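PDB 5KBP: glycosyl hydrolase, family 38 from Enterococcus faecalis, which probably hydrolyses alpha-mannosidic linkages in mannose-containing glycans, as a metal-dependent retaining glycosidase of family 38. Local coordinates for residues A[590-595]-A[602-607]; A[15-20]-A[30-35]. All blocks are in the same frame, centred on the assembly; numbering follows the deposited sequence.

How the interactions relate
Interaction 1 lies in the C-terminal beta region and interaction 2 in the N-terminal domain, on opposite sides of the centre of the chain; their own centres are about 52 Å apart and they share no secondary-structure element. Interaction 1 joins two neighbouring strands of one hairpin and is partly buried: main-chain hydrogen bonds do the joining, between a largely apolar face with Ile-592, Tyr-604 and Ile-606 towards strand 535-539 and a mostly polar one with Glu-591, Thr-593, Gln-605 and Lys-607. Interaction 2 is a buried contact between the loop 15-20 and the helix stretch 30-35, made mainly by a tryptophan and two leucines with no hydrogen bond between them; several polar groups of this loop pair with other parts of the chain.

Interaction 1. Residues A[590-595]-A[602-607]; sequences AEITNK and ASYQIK
Glu-591 and Lys-607 exchange both of their main-chain hydrogen bonds, Glu-591 N to Lys-607 O at 2.8 Å and Lys-607 N to Glu-591 O at 2.9 Å. Thr-593 and Gln-605 form the next hydrogen-bonded pair; Gln-605 N reaches Thr-593 O at 2.7 Å, nearly straight at 176°. Lys-595 N then donates to Ser-603 O at 3.0 Å. The intervening pairs, Ile-592 with Ile-606 and Asn-594 with Tyr-604, are non-hydrogen-bonded, and Tyr-604 and Ile-606 bond instead with Val-650 and Thr-648 of strand 641-653. Asn-594 CG is anti to its backbone N (chi1 177°), and CB lies over the Tyr-604 ring face, 4.0 Å from the centroid, in a CH-pi contact. Its ND2 stands over that ring too, towards the rim, and donates weakly to Glu-596 O. Tyr-604 OH has a weak bond from Glu-529 N, while Ser-603 OG bonds to Glu-596 OE1. On the face of Glu-591, Thr-593, Gln-605 and Lys-607, Lys-595 CE meets Gln-605 CD at 3.7 Å. Glu-591 runs beside Lys-607 without a salt bridge; Lys-607 NZ has a long, weak ion pair with Glu-645. This is an antiparallel beta hairpin whose strand 591-597 is outermost in a large antiparallel sheet of the family 38 C-terminal domain.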
loop_
_atom_site.group_PDB
_atom_site.type_symbol
_atom_site.label_atom_id
_atom_site.label_comp_id
_atom_site.label_asym_id
_atom_site.label_seq_id
_atom_site.Cartn_x
_atom_site.Cartn_y
_atom_site.Cartn_z
ATOM N N ALA A 590 -23.288 -33.987 6.540
ATOM C CA ALA A 590 -23.261 -32.567 6.849
ATOM C C ALA A 590 -24.021 -32.276 8.142
ATOM O O ALA A 590 -24.863 -33.058 8.591
ATOM C CB ALA A 590 -23.857 -31.754 5.699
ATOM N N GLU A 591 -23.708 -31.129 8.739
ATOM C CA GLU A 591 -24.389 -30.639 9.933
ATOM C C GLU A 591 -25.258 -29.457 9.519
ATOM O O GLU A 591 -24.745 -28.367 9.240
ATOM C CB GLU A 591 -23.390 -30.237 11.014
ATOM C CG GLU A 591 -24.034 -29.715 12.289
ATOM C CD GLU A 591 -23.016 -29.276 13.323
ATOM O OE1 GLU A 591 -21.803 -29.436 13.073
ATOM O OE2 GLU A 591 -23.431 -28.768 14.385
ATOM N N ILE A 592 -26.570 -29.673 9.479
ATOM C CA ILE A 592 -27.523 -28.685 8.992
ATOM C C ILE A 592 -28.238 -28.071 10.185
ATOM O O ILE A 592 -28.740 -28.793 11.057
ATOM C CB ILE A 592 -28.525 -29.316 8.011
ATOM C CG1 ILE A 592 -27.813 -30.333 7.118
ATOM C CG2 ILE A 592 -29.190 -28.240 7.168
ATOM C CD1 ILE A 592 -28.751 -31.215 6.328
ATOM N N THR A 593 -28.287 -26.741 10.226
ATOM C CA THR A 593 -28.930 -26.017 11.314
ATOM C C THR A 593 -29.681 -24.825 10.744
ATOM O O THR A 593 -29.110 -24.032 9.991
ATOM C CB THR A 593 -27.904 -25.544 12.352
ATOM O OG1 THR A 593 -27.161 -26.667 12.842
ATOM C CG2 THR A 593 -28.599 -24.858 13.516
ATOM N N ASN A 594 -30.958 -24.704 11.102
ATOM C CA ASN A 594 -31.757 -23.550 10.712
ATOM C C ASN A 594 -31.418 -22.373 11.620
ATOM O O ASN A 594 -31.578 -22.457 12.842
ATOM C CB ASN A 594 -33.247 -23.877 10.785
ATOM C CG ASN A 594 -34.124 -22.681 10.463
ATOM O OD1 ASN A 594 -34.771 -22.116 11.345
ATOM N ND2 ASN A 594 -34.143 -22.283 9.196
ATOM N N LYS A 595 -30.946 -21.280 11.021
ATOM C CA LYS A 595 -30.535 -20.089 11.755
ATOM C C LYS A 595 -31.651 -19.059 11.869
ATOM O O LYS A 595 -31.917 -18.549 12.962
ATOM C CB LYS A 595 -29.306 -19.458 11.085
ATOM C CG LYS A 595 -28.051 -20.311 11.157
ATOM C CD LYS A 595 -27.603 -20.510 12.594
ATOM C CE LYS A 595 -26.353 -21.369 12.673
ATOM N NZ LYS A 595 -25.906 -21.566 14.079
ATOM N N ALA A 602 -35.723 -16.905 5.575
ATOM C CA ALA A 602 -35.241 -18.071 6.300
ATOM C C ALA A 602 -33.866 -18.443 5.768
ATOM O O ALA A 602 -33.583 -18.287 4.577
ATOM C CB ALA A 602 -36.202 -19.258 6.170
ATOM N N SER A 603 -33.010 -18.934 6.663
ATOM C CA SER A 603 -31.647 -19.296 6.303
ATOM C C SER A 603 -31.235 -20.564 7.035
ATOM O O SER A 603 -31.632 -20.799 8.179
ATOM C CB SER A 603 -30.655 -18.169 6.627
ATOM O OG SER A 603 -30.540 -17.980 8.027
ATOM N N TYR A 604 -30.427 -21.376 6.357
ATOM C CA TYR A 604 -29.874 -22.605 6.908
ATOM C C TYR A 604 -28.354 -22.544 6.889
ATOM O O TYR A 604 -27.756 -21.979 5.967
ATOM C CB TYR A 604 -30.336 -23.831 6.111
ATOM C CG TYR A 604 -31.686 -24.375 6.514
ATOM C CD1 TYR A 604 -32.857 -23.748 6.115
ATOM C CD2 TYR A 604 -31.788 -25.529 7.280
ATOM C CE1 TYR A 604 -34.092 -24.248 6.477
ATOM C CE2 TYR A 604 -33.020 -26.036 7.646
ATOM C CZ TYR A 604 -34.168 -25.391 7.241
ATOM O OH TYR A 604 -35.398 -25.889 7.598
ATOM N N GLN A 605 -27.734 -23.134 7.907
ATOM C CA GLN A 605 -26.288 -23.294 7.955
ATOM C C GLN A 605 -25.942 -24.737 7.619
ATOM O O GLN A 605 -26.484 -25.667 8.225
ATOM C CB GLN A 605 -25.731 -22.928 9.330
ATOM C CG GLN A 605 -24.210 -22.911 9.387
ATOM C CD GLN A 605 -23.673 -23.071 10.795
ATOM O OE1 GLN A 605 -23.980 -24.047 11.482
ATOM N NE2 GLN A 605 -22.863 -22.114 11.233
ATOM N N ILE A 606 -25.051 -24.920 6.650
ATOM C CA ILE A 606 -24.589 -26.241 6.238
ATOM C C ILE A 606 -23.104 -26.335 6.557
ATOM O O ILE A 606 -22.297 -25.573 6.012
ATOM C CB ILE A 606 -24.845 -26.501 4.746
ATOM C CG1 ILE A 606 -26.331 -26.339 4.424
ATOM C CG2 ILE A 606 -24.364 -27.891 4.364
ATOM C CD1 ILE A 606 -26.657 -26.490 2.955
ATOM N N LYS A 607 -22.746 -27.266 7.437
ATOM C CA LYS A 607 -21.363 -27.488 7.836
ATOM C C LYS A 607 -20.887 -28.834 7.310
ATOM O O LYS A 607 -21.515 -29.867 7.570
ATOM C CB LYS A 607 -21.211 -27.436 9.357
ATOM C CG LYS A 607 -21.030 -26.038 9.921
ATOM C CD LYS A 607 -20.711 -26.093 11.405
ATOM C CE LYS A 607 -20.384 -24.719 11.961
ATOM N NZ LYS A 607 -20.010 -24.792 13.400
#

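Interaction 2. Residues A[15-20]-A[30-35]; sequences SHWDRE and MRLIEL
Trp-17 lays its indole against Leu-32 in the N-terminal half of helix 25-45, in a strand-loop-helix unit of the family 38 N-terminal domain: the loop follows strand 7-13 and leads into the helix that packs back on it. Trp-17 CG is anti to the backbone N (chi1 -164°), on a CB that points at the helix, and chi2 of -95° turns the indole roughly perpendicular to the CA-CB-CG plane. Leu-32 CG is likewise anti to its backbone N (chi1 -176°), and its CD1 sits over the five-membered ring in a CH-pi contact, 3.5 Å from the centroid and almost on the ring normal. The six-membered ring reaches the helix backbone, where Trp-17 CZ2 lies 3.2 Å from Leu-32 N and CH2 comes 3.6 Å from Arg-31 C. Arg-31 CB meets the indole at its edge, in plane, while the rest of that side chain leads away to a salt bridge with Glu-27. One turn on, Leu-35 runs alongside the indole, pointing the opposite way, its CD2 3.9 Å from Trp-17 CE3. The main chain of Trp-17 is held by Asp-55 and Gln-57, and His-235 meets its ring edge-to-face. The hydroxyl of Ser-15 is hydrogen-bonded to Gln-236 O. The same residue also touches the helix: Leu-35 CD2 lies 3.8 Å from both CB and OG of Ser-15.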
loop_
_atom_site.group_PDB
_atom_site.type_symbol
_atom_site.label_atom_id
_atom_site.label_comp_id
_atom_site.label_asym_id
_atom_site.label_seq_id
_atom_site.Cartn_x
_atom_site.Cartn_y
_atom_site.Cartn_z
ATOM N N SER A 15 8.034 -0.121 -26.365
ATOM C CA SER A 15 8.436 -0.985 -25.258
ATOM C C SER A 15 7.172 -1.375 -24.506
ATOM O O SER A 15 6.539 -0.519 -23.879
ATOM C CB SER A 15 9.432 -0.283 -24.342
ATOM O OG SER A 15 9.911 -1.172 -23.347
ATOM N N HIS A 16 6.799 -2.650 -24.585
ATOM C CA HIS A 16 5.653 -3.155 -23.835
ATOM C C HIS A 16 6.011 -3.176 -22.356
ATOM O O HIS A 16 6.795 -4.020 -21.911
ATOM C CB HIS A 16 5.264 -4.544 -24.327
ATOM C CG HIS A 16 4.047 -5.101 -23.655
ATOM N ND1 HIS A 16 4.100 -6.159 -22.774
ATOM C CD2 HIS A 16 2.745 -4.739 -23.732
ATOM C CE1 HIS A 16 2.882 -6.428 -22.339
ATOM N NE2 HIS A 16 2.042 -5.580 -22.904
ATOM N N TRP A 17 5.442 -2.252 -21.589
ATOM C CA TRP A 17 5.870 -2.012 -20.215
ATOM C C TRP A 17 4.801 -2.498 -19.240
ATOM O O TRP A 17 3.861 -1.772 -18.910
ATOM C CB TRP A 17 6.179 -0.544 -19.991
ATOM C CG TRP A 17 6.964 -0.345 -18.754
ATOM C CD1 TRP A 17 6.484 -0.027 -17.517
ATOM C CD2 TRP A 17 8.380 -0.492 -18.612
ATOM N NE1 TRP A 17 7.518 0.051 -16.617
ATOM C CE2 TRP A 17 8.693 -0.231 -17.265
ATOM C CE3 TRP A 17 9.416 -0.810 -19.497
ATOM C CZ2 TRP A 17 9.995 -0.280 -16.781
ATOM C CZ3 TRP A 17 10.711 -0.856 -19.012
ATOM C CH2 TRP A 17 10.988 -0.592 -17.668
ATOM N N ASP A 18 4.964 -3.730 -18.768
ATOM C CA ASP A 18 4.163 -4.212 -17.652
ATOM C C ASP A 18 4.515 -3.412 -16.405
ATOM O O ASP A 18 5.664 -3.429 -15.951
ATOM C CB ASP A 18 4.406 -5.705 -17.430
ATOM C CG ASP A 18 4.113 -6.530 -18.667
ATOM O OD1 ASP A 18 2.924 -6.803 -18.929
ATOM O OD2 ASP A 18 5.069 -6.910 -19.374
ATOM N N ARG A 19 3.523 -2.701 -15.862
ATOM C CA ARG A 19 3.784 -1.760 -14.777
ATOM C C ARG A 19 4.347 -2.465 -13.549
ATOM O O ARG A 19 5.212 -1.921 -12.850
ATOM C CB ARG A 19 2.500 -1.006 -14.432
ATOM C CG ARG A 19 2.702 0.244 -13.596
ATOM C CD ARG A 19 1.464 1.125 -13.651
ATOM N NE ARG A 19 1.605 2.329 -12.839
ATOM C CZ ARG A 19 1.222 2.422 -11.570
ATOM N NH1 ARG A 19 0.672 1.380 -10.962
ATOM N NH2 ARG A 19 1.386 3.559 -10.909
ATOM N N GLU A 20 3.874 -3.677 -13.272
ATOM C CA GLU A 20 4.386 -4.478 -12.169
ATOM C C GLU A 20 4.180 -5.945 -12.509
ATOM O O GLU A 20 3.095 -6.332 -12.952
ATOM C CB GLU A 20 3.688 -4.119 -10.852
ATOM C CG GLU A 20 2.193 -3.886 -10.988
ATOM C CD GLU A 20 1.581 -3.283 -9.739
ATOM O OE1 GLU A 20 0.336 -3.250 -9.639
ATOM O OE2 GLU A 20 2.346 -2.843 -8.855
ATOM N N MET A 30 11.623 2.309 -11.384
ATOM C CA MET A 30 12.911 2.972 -11.560
ATOM C C MET A 30 13.528 2.651 -12.915
ATOM O O MET A 30 14.312 3.450 -13.442
ATOM C CB MET A 30 13.864 2.581 -10.432
ATOM C CG MET A 30 13.445 3.075 -9.055
ATOM S SD MET A 30 13.268 4.867 -8.954
ATOM C CE MET A 30 11.486 5.048 -9.036
ATOM N N ARG A 31 13.192 1.496 -13.489
ATOM C CA ARG A 31 13.635 1.185 -14.841
ATOM C C ARG A 31 12.799 1.903 -15.892
ATOM O O ARG A 31 13.278 2.129 -17.008
ATOM C CB ARG A 31 13.602 -0.325 -15.068
ATOM C CG ARG A 31 14.738 -1.059 -14.375
ATOM C CD ARG A 31 14.568 -2.567 -14.414
ATOM N NE ARG A 31 15.724 -3.242 -13.831
ATOM C CZ ARG A 31 15.868 -3.498 -12.534
ATOM N NH1 ARG A 31 14.927 -3.133 -11.673
ATOM N NH2 ARG A 31 16.957 -4.118 -12.095
ATOM N N LEU A 32 11.560 2.271 -15.555
ATOM C CA LEU A 32 10.765 3.100 -16.454
ATOM C C LEU A 32 11.372 4.490 -16.592
ATOM O O LEU A 32 11.311 5.097 -17.667
ATOM C CB LEU A 32 9.324 3.189 -15.953
ATOM C CG LEU A 32 8.346 3.952 -16.846
ATOM C CD1 LEU A 32 8.168 3.235 -18.174
ATOM C CD2 LEU A 32 7.001 4.151 -16.155
ATOM N N ILE A 33 11.964 5.008 -15.512
ATOM C CA ILE A 33 12.606 6.318 -15.571
ATOM C C ILE A 33 13.788 6.283 -16.529
ATOM O O ILE A 33 13.998 7.215 -17.313
ATOM C CB ILE A 33 13.036 6.765 -14.161
ATOM C CG1 ILE A 33 11.864 6.643 -13.184
ATOM C CG2 ILE A 33 13.560 8.193 -14.192
ATOM C CD1 ILE A 33 10.665 7.478 -13.562
ATOM N N GLU A 34 14.576 5.206 -16.480
ATOM C CA GLU A 34 15.705 5.070 -17.395
ATOM C C GLU A 34 15.236 5.006 -18.844
ATOM O O GLU A 34 15.855 5.606 -19.731
ATOM C CB GLU A 34 16.519 3.825 -17.044
ATOM C CG GLU A 34 17.259 3.915 -15.718
ATOM C CD GLU A 34 18.016 2.645 -15.385
ATOM O OE1 GLU A 34 17.770 1.611 -16.043
ATOM O OE2 GLU A 34 18.857 2.678 -14.462
ATOM N N LEU A 35 14.141 4.286 -19.101
ATOM C CA LEU A 35 13.644 4.147 -20.465
ATOM C C LEU A 35 13.208 5.493 -21.032
ATOM O O LEU A 35 13.627 5.883 -22.129
ATOM C CB LEU A 35 12.487 3.150 -20.503
ATOM C CG LEU A 35 11.736 3.054 -21.832
ATOM C CD1 LEU A 35 12.635 2.503 -22.924
ATOM C CD2 LEU A 35 10.487 2.204 -21.686
#